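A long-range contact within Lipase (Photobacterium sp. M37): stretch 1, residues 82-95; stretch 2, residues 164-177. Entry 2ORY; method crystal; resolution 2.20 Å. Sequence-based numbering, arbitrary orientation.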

ATOM      1  N   GLU A  82     -15.285 -20.735  -1.054  1.00 62.24           N
ATOM      2  CA  GLU A  82     -14.429 -21.343  -0.046  1.00 65.47           C
ATOM      3  C   GLU A  82     -12.989 -20.890  -0.237  1.00 62.57           C
ATOM      4  O   GLU A  82     -12.451 -20.964  -1.342  1.00 63.31           O
ATOM      5  N   GLY A  83     -12.376 -20.406   0.838  1.00 60.07           N
ATOM      6  CA  GLY A  83     -10.998 -19.950   0.763  1.00 54.84           C
ATOM      7  C   GLY A  83     -10.698 -18.858  -0.250  1.00 47.51           C
ATOM      8  O   GLY A  83      -9.818 -19.022  -1.094  1.00 51.01           O
ATOM      9  N   GLU A  84     -11.427 -17.749  -0.177  1.00 45.18           N
ATOM     10  CA  GLU A  84     -11.214 -16.607  -1.082  1.00 45.19           C
ATOM     11  C   GLU A  84     -11.086 -15.369  -0.183  1.00 40.43           C
ATOM     12  O   GLU A  84     -12.079 -14.827   0.301  1.00 39.26           O
ATOM     13  N   TYR A  85      -9.860 -14.925   0.041  1.00 35.39           N
ATOM     14  CA  TYR A  85      -9.649 -13.779   0.909  1.00 32.43           C
ATOM     15  C   TYR A  85      -8.888 -12.597   0.327  1.00 30.64           C
ATOM     16  O   TYR A  85      -8.064 -12.744  -0.585  1.00 24.09           O
ATOM     17  N   VAL A  86      -9.170 -11.423   0.886  1.00 26.42           N
ATOM     18  CA  VAL A  86      -8.455 -10.200   0.524  1.00 28.67           C
ATOM     19  C   VAL A  86      -7.816  -9.641   1.802  1.00 25.44           C
ATOM     20  O   VAL A  86      -8.504  -9.449   2.792  1.00 28.54           O
ATOM     21  N   ILE A  87      -6.504  -9.420   1.802  1.00 27.43           N
ATOM     22  CA  ILE A  87      -5.849  -8.794   2.955  1.00 23.23           C
ATOM     23  C   ILE A  87      -5.532  -7.353   2.480  1.00 26.93           C
ATOM     24  O   ILE A  87      -4.761  -7.165   1.539  1.00 27.00           O
ATOM     25  N   ALA A  88      -6.141  -6.348   3.102  1.00 24.75           N
ATOM     26  CA  ALA A  88      -5.911  -4.960   2.695  1.00 27.04           C
ATOM     27  C   ALA A  88      -5.090  -4.235   3.767  1.00 29.61           C
ATOM     28  O   ALA A  88      -5.308  -4.422   4.966  1.00 26.30           O
ATOM     29  N   ILE A  89      -4.141  -3.412   3.324  1.00 28.48           N
ATOM     30  CA  ILE A  89      -3.245  -2.713   4.231  1.00 24.93           C
ATOM     31  C   ILE A  89      -3.218  -1.214   3.985  1.00 28.51           C
ATOM     32  O   ILE A  89      -3.222  -0.751   2.846  1.00 29.95           O
ATOM     33  N   ARG A  90      -3.179  -0.460   5.076  1.00 25.78           N
ATOM     34  CA  ARG A  90      -3.161   1.000   5.035  1.00 26.12           C
ATOM     35  C   ARG A  90      -2.009   1.480   5.906  1.00 27.24           C
ATOM     36  O   ARG A  90      -1.655   0.817   6.882  1.00 22.45           O
ATOM     37  N   GLY A  91      -1.433   2.622   5.534  1.00 26.54           N
ATOM     38  CA  GLY A  91      -0.366   3.247   6.295  1.00 21.24           C
ATOM     39  C   GLY A  91      -0.944   4.564   6.806  1.00 23.72           C
ATOM     40  O   GLY A  91      -2.127   4.622   7.114  1.00 22.03           O
ATOM     41  N   THR A  92      -0.138   5.623   6.864  1.00 20.21           N
ATOM     42  CA  THR A  92      -0.577   6.942   7.337  1.00 22.76           C
ATOM     43  C   THR A  92      -1.359   7.701   6.266  1.00 25.34           C
ATOM     44  O   THR A  92      -1.359   7.310   5.103  1.00 23.08           O
ATOM     45  N   ASN A  93      -2.029   8.776   6.670  1.00 21.77           N
ATOM     46  CA  ASN A  93      -2.781   9.607   5.738  1.00 23.67           C
ATOM     47  C   ASN A  93      -1.808   9.925   4.616  1.00 22.59           C
ATOM     48  O   ASN A  93      -0.826  10.654   4.811  1.00 23.57           O
ATOM     49  N   PRO A  94      -2.095   9.417   3.410  1.00 23.08           N
ATOM     50  CA  PRO A  94      -1.253   9.603   2.228  1.00 23.01           C
ATOM     51  C   PRO A  94      -1.087  10.976   1.577  1.00 22.43           C
ATOM     52  O   PRO A  94      -0.171  11.138   0.765  1.00 20.07           O
ATOM     53  N   VAL A  95      -1.924  11.959   1.915  1.00 22.11           N
ATOM     54  CA  VAL A  95      -1.824  13.261   1.238  1.00 20.45           C
ATOM     55  C   VAL A  95      -0.585  14.068   1.557  1.00 22.54           C
ATOM     56  O   VAL A  95      -0.088  14.804   0.708  1.00 22.02           O
ATOM     57  N   GLY A 164      -4.916 -26.489   4.248  1.00 38.20           N
ATOM     58  CA  GLY A 164      -6.053 -26.006   3.497  1.00 36.41           C
ATOM     59  C   GLY A 164      -5.763 -25.323   2.180  1.00 37.50           C
ATOM     60  O   GLY A 164      -4.682 -24.780   1.951  1.00 38.25           O
ATOM     61  N   LYS A 165      -6.761 -25.340   1.311  1.00 36.19           N
ATOM     62  CA  LYS A 165      -6.651 -24.730   0.007  1.00 41.42           C
ATOM     63  C   LYS A 165      -7.381 -23.389   0.057  1.00 39.16           C
ATOM     64  O   LYS A 165      -8.502 -23.309   0.557  1.00 38.40           O
ATOM     65  N   ALA A 166      -6.738 -22.339  -0.449  1.00 35.03           N
ATOM     66  CA  ALA A 166      -7.335 -21.011  -0.446  1.00 31.30           C
ATOM     67  C   ALA A 166      -6.709 -20.091  -1.476  1.00 31.18           C
ATOM     68  O   ALA A 166      -5.718 -20.417  -2.117  1.00 32.32           O
ATOM     69  N   LYS A 167      -7.293 -18.917  -1.600  1.00 30.17           N
ATOM     70  CA  LYS A 167      -6.828 -17.915  -2.538  1.00 32.38           C
ATOM     71  C   LYS A 167      -6.744 -16.628  -1.711  1.00 29.12           C
ATOM     72  O   LYS A 167      -7.674 -16.276  -0.995  1.00 25.76           O
ATOM     73  N   ILE A 168      -5.609 -15.955  -1.768  1.00 29.78           N
ATOM     74  CA  ILE A 168      -5.468 -14.718  -1.029  1.00 25.79           C
ATOM     75  C   ILE A 168      -4.819 -13.660  -1.891  1.00 22.93           C
ATOM     76  O   ILE A 168      -3.788 -13.908  -2.488  1.00 20.79           O
ATOM     77  N   CYS A 169      -5.452 -12.489  -1.976  1.00 24.20           N
ATOM     78  CA  CYS A 169      -4.875 -11.362  -2.700  1.00 24.44           C
ATOM     79  C   CYS A 169      -4.529 -10.311  -1.629  1.00 22.83           C
ATOM     80  O   CYS A 169      -5.360  -9.971  -0.788  1.00 21.27           O
ATOM     81  N   VAL A 170      -3.294  -9.822  -1.628  1.00 25.74           N
ATOM     82  CA  VAL A 170      -2.892  -8.812  -0.652  1.00 20.47           C
ATOM     83  C   VAL A 170      -2.792  -7.504  -1.411  1.00 23.17           C
ATOM     84  O   VAL A 170      -2.044  -7.400  -2.382  1.00 25.46           O
ATOM     85  N   THR A 171      -3.558  -6.506  -0.980  1.00 22.40           N
ATOM     86  CA  THR A 171      -3.556  -5.215  -1.652  1.00 20.01           C
ATOM     87  C   THR A 171      -3.382  -4.040  -0.678  1.00 21.87           C
ATOM     88  O   THR A 171      -3.536  -4.182   0.541  1.00 22.12           O
ATOM     89  N   GLY A 172      -3.052  -2.878  -1.233  1.00 22.84           N
ATOM     90  CA  GLY A 172      -2.853  -1.700  -0.416  1.00 20.40           C
ATOM     91  C   GLY A 172      -2.376  -0.555  -1.279  1.00 21.92           C
ATOM     92  O   GLY A 172      -1.818  -0.781  -2.356  1.00 19.55           O
ATOM     93  N   HIS A 173      -2.597   0.667  -0.798  1.00 20.23           N
ATOM     94  CA  HIS A 173      -2.224   1.906  -1.490  1.00 22.02           C
ATOM     95  C   HIS A 173      -1.213   2.730  -0.686  1.00 20.15           C
ATOM     96  O   HIS A 173      -1.236   2.713   0.538  1.00 24.59           O
ATOM     97  N   SER A 174      -0.336   3.452  -1.378  1.00 21.26           N
ATOM     98  CA  SER A 174       0.658   4.310  -0.722  1.00 21.52           C
ATOM     99  C   SER A 174       1.637   3.437   0.080  1.00 23.84           C
ATOM    100  O   SER A 174       2.187   2.482  -0.454  1.00 19.44           O
ATOM    101  N   LYS A 175       1.884   3.772   1.344  1.00 24.57           N
ATOM    102  CA  LYS A 175       2.753   2.918   2.146  1.00 23.98           C
ATOM    103  C   LYS A 175       2.176   1.485   2.087  1.00 20.64           C
ATOM    104  O   LYS A 175       2.914   0.492   2.136  1.00 21.72           O
ATOM    105  N   GLY A 176       0.852   1.401   1.974  1.00 17.71           N
ATOM    106  CA  GLY A 176       0.172   0.119   1.901  1.00 19.25           C
ATOM    107  C   GLY A 176       0.525  -0.664   0.651  1.00 21.63           C
ATOM    108  O   GLY A 176       0.367  -1.893   0.599  1.00 23.61           O
ATOM    109  N   GLY A 177       1.007   0.042  -0.365  1.00 20.73           N
ATOM    110  CA  GLY A 177       1.404  -0.626  -1.593  1.00 20.66           C
ATOM    111  C   GLY A 177       2.725  -1.343  -1.367  1.00 23.62           C
ATOM    112  O   GLY A 177       2.932  -2.479  -1.794  1.00 21.77           O
TER

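Two neighbouring parallel strands, 84-90 and a partner running through 167-171, carry most of this contact; their axes approach to 4.7 Å at 21°. Because the backbones sit side by side, side chains pack mainly against their neighbours on the same sheet face: E84, V86 and A88 with K167, C169 and T171 on one, Y85, I87 and I89 with I168 and V170 on the other.

E82 reaches no partner. At G83 the contact is purely backbone: K167 N donates to G83 O at 2.6 Å, and an ideal CB would lie 2.7 Å from K165 O and 2.9 Å from A166 CA. The positive phi of 57° also favours glycine. E84, its chi1 between wells at -141°, brings CG to 3.5 Å from K167 CD, an aliphatic contact, while the end of the lysine leads away.

Y85 (m) places CB 4.1 Å from I168 CG1, and its ring edge meets A166, with CE1 4.3 Å from CB. Its backbone N donates to K167 O at 2.8 Å and 174°, nearly linear. V86 (t) meets T171 (t) diagonally, V86 CG1 to T171 CG2 measuring 4.2 Å. I87 (m, t) spans two partners: CD1 lies 3.8 Å from CG2 of I168 (m, t), and CG2 lies 4.1 Å from CG1 of V170 (t). The small A88 side chain leaves CB 4.2 Å from T171 CG2. I89 (m, t) extends the apolar row, its CD1 4.1 Å from V170 CG1.

Beyond T171 the backbones separate. I89 O and H173 N are 4.0 Å apart, and water 1 bridges them, donating to I89 O at 2.5 Å and accepting from H173 N at 2.9 Å. No CB fits at G176: an ideal one would lie 2.3 Å from I89 O.

R90 points away. G91 CA packs 4.1 Å from K175 CB, where an ideal glycine CB would come within 2.6 Å of that same K175 CB; water 2 accepts from G91 N at 2.6 Å and donates to H173 O at 2.9 Å. T92 (m) and K175 (m, t, t, t) are linked through water 3, which donates to T92 OG1 at 2.5 Å and accepts from K175 NZ at 3.0 Å. Water 4 donates to T92 O at 2.8 Å and lies 2.8 Å from S174 OG, to which it is also hydrogen-bonded.

N93 points away, but P94 turns toward stretch 2: its CB lies 3.5 Å from S174 OG and 4.3 Å from H173 CE1, at the imidazole edge. V95 points away and closes the stretch without contact.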

ATOM      1  CB  GLU A  82     -14.518 -22.869  -0.131  1.00 67.84           C
ATOM      2  CG  GLU A  82     -15.904 -23.410   0.211  1.00 76.82           C
ATOM      3  CD  GLU A  82     -16.019 -24.924   0.071  1.00 79.87           C
ATOM      4  OE1 GLU A  82     -14.974 -25.598  -0.083  1.00 80.00           O
ATOM      5  OE2 GLU A  82     -17.163 -25.437   0.127  1.00 80.00           O
ATOM      6  CB  GLU A  84     -12.409 -16.456  -2.041  1.00 50.55           C
ATOM      7  CG  GLU A  84     -12.086 -16.067  -3.509  1.00 57.15           C
ATOM      8  CD  GLU A  84     -11.911 -14.563  -3.739  1.00 60.38           C
ATOM      9  OE1 GLU A  84     -11.009 -13.962  -3.117  1.00 67.15           O
ATOM     10  OE2 GLU A  84     -12.668 -13.983  -4.551  1.00 56.47           O
ATOM     11  CB  TYR A  85      -8.899 -14.216   2.169  1.00 31.23           C
ATOM     12  CG  TYR A  85      -9.509 -15.398   2.888  1.00 32.89           C
ATOM     13  CD1 TYR A  85      -9.278 -16.707   2.453  1.00 28.13           C
ATOM     14  CD2 TYR A  85     -10.323 -15.208   4.005  1.00 31.53           C
ATOM     15  CE1 TYR A  85      -9.846 -17.793   3.121  1.00 28.19           C
ATOM     16  CE2 TYR A  85     -10.897 -16.290   4.674  1.00 29.19           C
ATOM     17  CZ  TYR A  85     -10.654 -17.578   4.229  1.00 31.73           C
ATOM     18  OH  TYR A  85     -11.226 -18.646   4.896  1.00 36.39           O
ATOM     19  CB  VAL A  86      -9.392  -9.088  -0.039  1.00 31.41           C
ATOM     20  CG1 VAL A  86      -8.605  -7.802  -0.245  1.00 26.29           C
ATOM     21  CG2 VAL A  86      -9.996  -9.514  -1.351  1.00 24.12           C
ATOM     22  CB  ILE A  87      -4.531  -9.483   3.310  1.00 25.59           C
ATOM     23  CG1 ILE A  87      -4.775 -10.919   3.764  1.00 23.62           C
ATOM     24  CG2 ILE A  87      -3.806  -8.667   4.363  1.00 23.54           C
ATOM     25  CD1 ILE A  87      -3.470 -11.664   4.067  1.00 23.67           C
ATOM     26  CB  ALA A  88      -7.251  -4.247   2.455  1.00 28.76           C
ATOM     27  CB  ILE A  89      -1.812  -3.314   4.104  1.00 29.57           C
ATOM     28  CG1 ILE A  89      -1.836  -4.759   4.651  1.00 30.78           C
ATOM     29  CG2 ILE A  89      -0.765  -2.421   4.814  1.00 28.76           C
ATOM     30  CD1 ILE A  89      -0.630  -5.597   4.320  1.00 26.66           C
ATOM     31  CB  ARG A  90      -4.478   1.534   5.625  1.00 32.89           C
ATOM     32  CG  ARG A  90      -4.613   3.039   5.687  1.00 33.70           C
ATOM     33  CD  ARG A  90      -5.754   3.481   6.599  1.00 24.94           C
ATOM     34  NE  ARG A  90      -5.324   3.553   7.988  1.00 40.88           N
ATOM     35  CZ  ARG A  90      -6.114   3.892   8.998  1.00 42.40           C
ATOM     36  NH1 ARG A  90      -7.386   4.196   8.777  1.00 51.05           N
ATOM     37  NH2 ARG A  90      -5.640   3.910  10.232  1.00 52.50           N
ATOM     38  CB  THR A  92       0.636   7.787   7.686  1.00 24.94           C
ATOM     39  OG1 THR A  92       1.569   6.963   8.370  1.00 42.86           O
ATOM     40  CG2 THR A  92       0.282   8.923   8.583  1.00 16.26           C
ATOM     41  CB  ASN A  93      -3.212  10.892   6.418  1.00 27.07           C
ATOM     42  CG  ASN A  93      -4.088  11.743   5.540  1.00 31.67           C
ATOM     43  OD1 ASN A  93      -4.255  11.470   4.346  1.00 32.03           O
ATOM     44  ND2 ASN A  93      -4.657  12.795   6.125  1.00 31.47           N
ATOM     45  CB  PRO A  94      -1.828   8.581   1.250  1.00 20.84           C
ATOM     46  CG  PRO A  94      -3.311   8.685   1.528  1.00 22.60           C
ATOM     47  CD  PRO A  94      -3.374   8.760   3.053  1.00 19.75           C
ATOM     48  CB  VAL A  95      -3.059  14.161   1.509  1.00 25.92           C
ATOM     49  CG1 VAL A  95      -4.344  13.392   1.198  1.00 23.91           C
ATOM     50  CG2 VAL A  95      -3.060  14.646   2.964  1.00 30.95           C
ATOM     51  CB  LYS A 165      -7.276 -25.661  -1.038  1.00 45.47           C
ATOM     52  CG  LYS A 165      -7.338 -25.105  -2.455  1.00 49.29           C
ATOM     53  CD  LYS A 165      -8.106 -26.070  -3.358  1.00 53.77           C
ATOM     54  CE  LYS A 165      -8.148 -25.596  -4.803  1.00 55.62           C
ATOM     55  NZ  LYS A 165      -6.809 -25.631  -5.448  1.00 57.84           N
ATOM     56  CB  ALA A 166      -7.212 -20.374   0.947  1.00 30.78           C
ATOM     57  CB  LYS A 167      -7.863 -17.801  -3.657  1.00 34.82           C
ATOM     58  CG  LYS A 167      -7.686 -16.718  -4.676  1.00 41.77           C
ATOM     59  CD  LYS A 167      -9.063 -16.397  -5.280  1.00 49.34           C
ATOM     60  CE  LYS A 167      -8.986 -15.698  -6.632  1.00 56.93           C
ATOM     61  NZ  LYS A 167      -8.575 -16.656  -7.696  1.00 58.49           N
ATOM     62  CB  ILE A 168      -4.596 -14.893   0.256  1.00 28.72           C
ATOM     63  CG1 ILE A 168      -5.302 -15.831   1.239  1.00 25.99           C
ATOM     64  CG2 ILE A 168      -4.328 -13.520   0.917  1.00 24.85           C
ATOM     65  CD1 ILE A 168      -4.673 -15.890   2.615  1.00 31.94           C
ATOM     66  CB  CYS A 169      -5.866 -10.765  -3.704  1.00 27.13           C
ATOM     67  SG  CYS A 169      -5.101  -9.489  -4.746  1.00 28.77           S
ATOM     68  CB  VAL A 170      -1.520  -9.146  -0.017  1.00 23.73           C
ATOM     69  CG1 VAL A 170      -1.275  -8.221   1.185  1.00 19.19           C
ATOM     70  CG2 VAL A 170      -1.460 -10.646   0.368  1.00  8.32           C
ATOM     71  CB  THR A 171      -4.858  -5.041  -2.461  1.00 17.05           C
ATOM     72  OG1 THR A 171      -4.737  -3.922  -3.332  1.00 18.07           O
ATOM     73  CG2 THR A 171      -6.037  -4.806  -1.534  1.00 25.56           C
ATOM     74  CB  HIS A 173      -3.502   2.734  -1.742  1.00 17.04           C
ATOM     75  CG  HIS A 173      -3.258   4.105  -2.291  1.00 23.81           C
ATOM     76  ND1 HIS A 173      -3.076   5.215  -1.488  1.00 28.19           N
ATOM     77  CD2 HIS A 173      -3.175   4.553  -3.569  1.00 19.94           C
ATOM     78  CE1 HIS A 173      -2.890   6.281  -2.244  1.00 23.95           C
ATOM     79  NE2 HIS A 173      -2.943   5.906  -3.514  1.00 29.11           N
ATOM     80  CB  SER A 174      -0.066   5.318   0.193  1.00 17.86           C
ATOM     81  OG  SER A 174       0.793   6.351   0.654  1.00 22.21           O
ATOM     82  CB  LYS A 175       2.773   3.392   3.599  1.00 29.20           C
ATOM     83  CG  LYS A 175       3.811   4.440   3.912  1.00 32.77           C
ATOM     84  CD  LYS A 175       3.838   4.719   5.413  1.00 38.06           C
ATOM     85  CE  LYS A 175       5.055   5.543   5.804  1.00 38.13           C
ATOM     86  NZ  LYS A 175       5.075   5.876   7.257  1.00 39.48           N
TER
HETATM   87  O   HOH W   1      -4.547   0.770   1.351  1.00 21.45           O
HETATM   88  O   HOH W   2      -1.063   3.845   3.248  1.00 20.26           O
HETATM   89  O   HOH W   3       2.572   4.724   8.469  1.00 19.38           O
HETATM   90  O   HOH W   4       0.577   6.114   3.456  1.00 23.76           O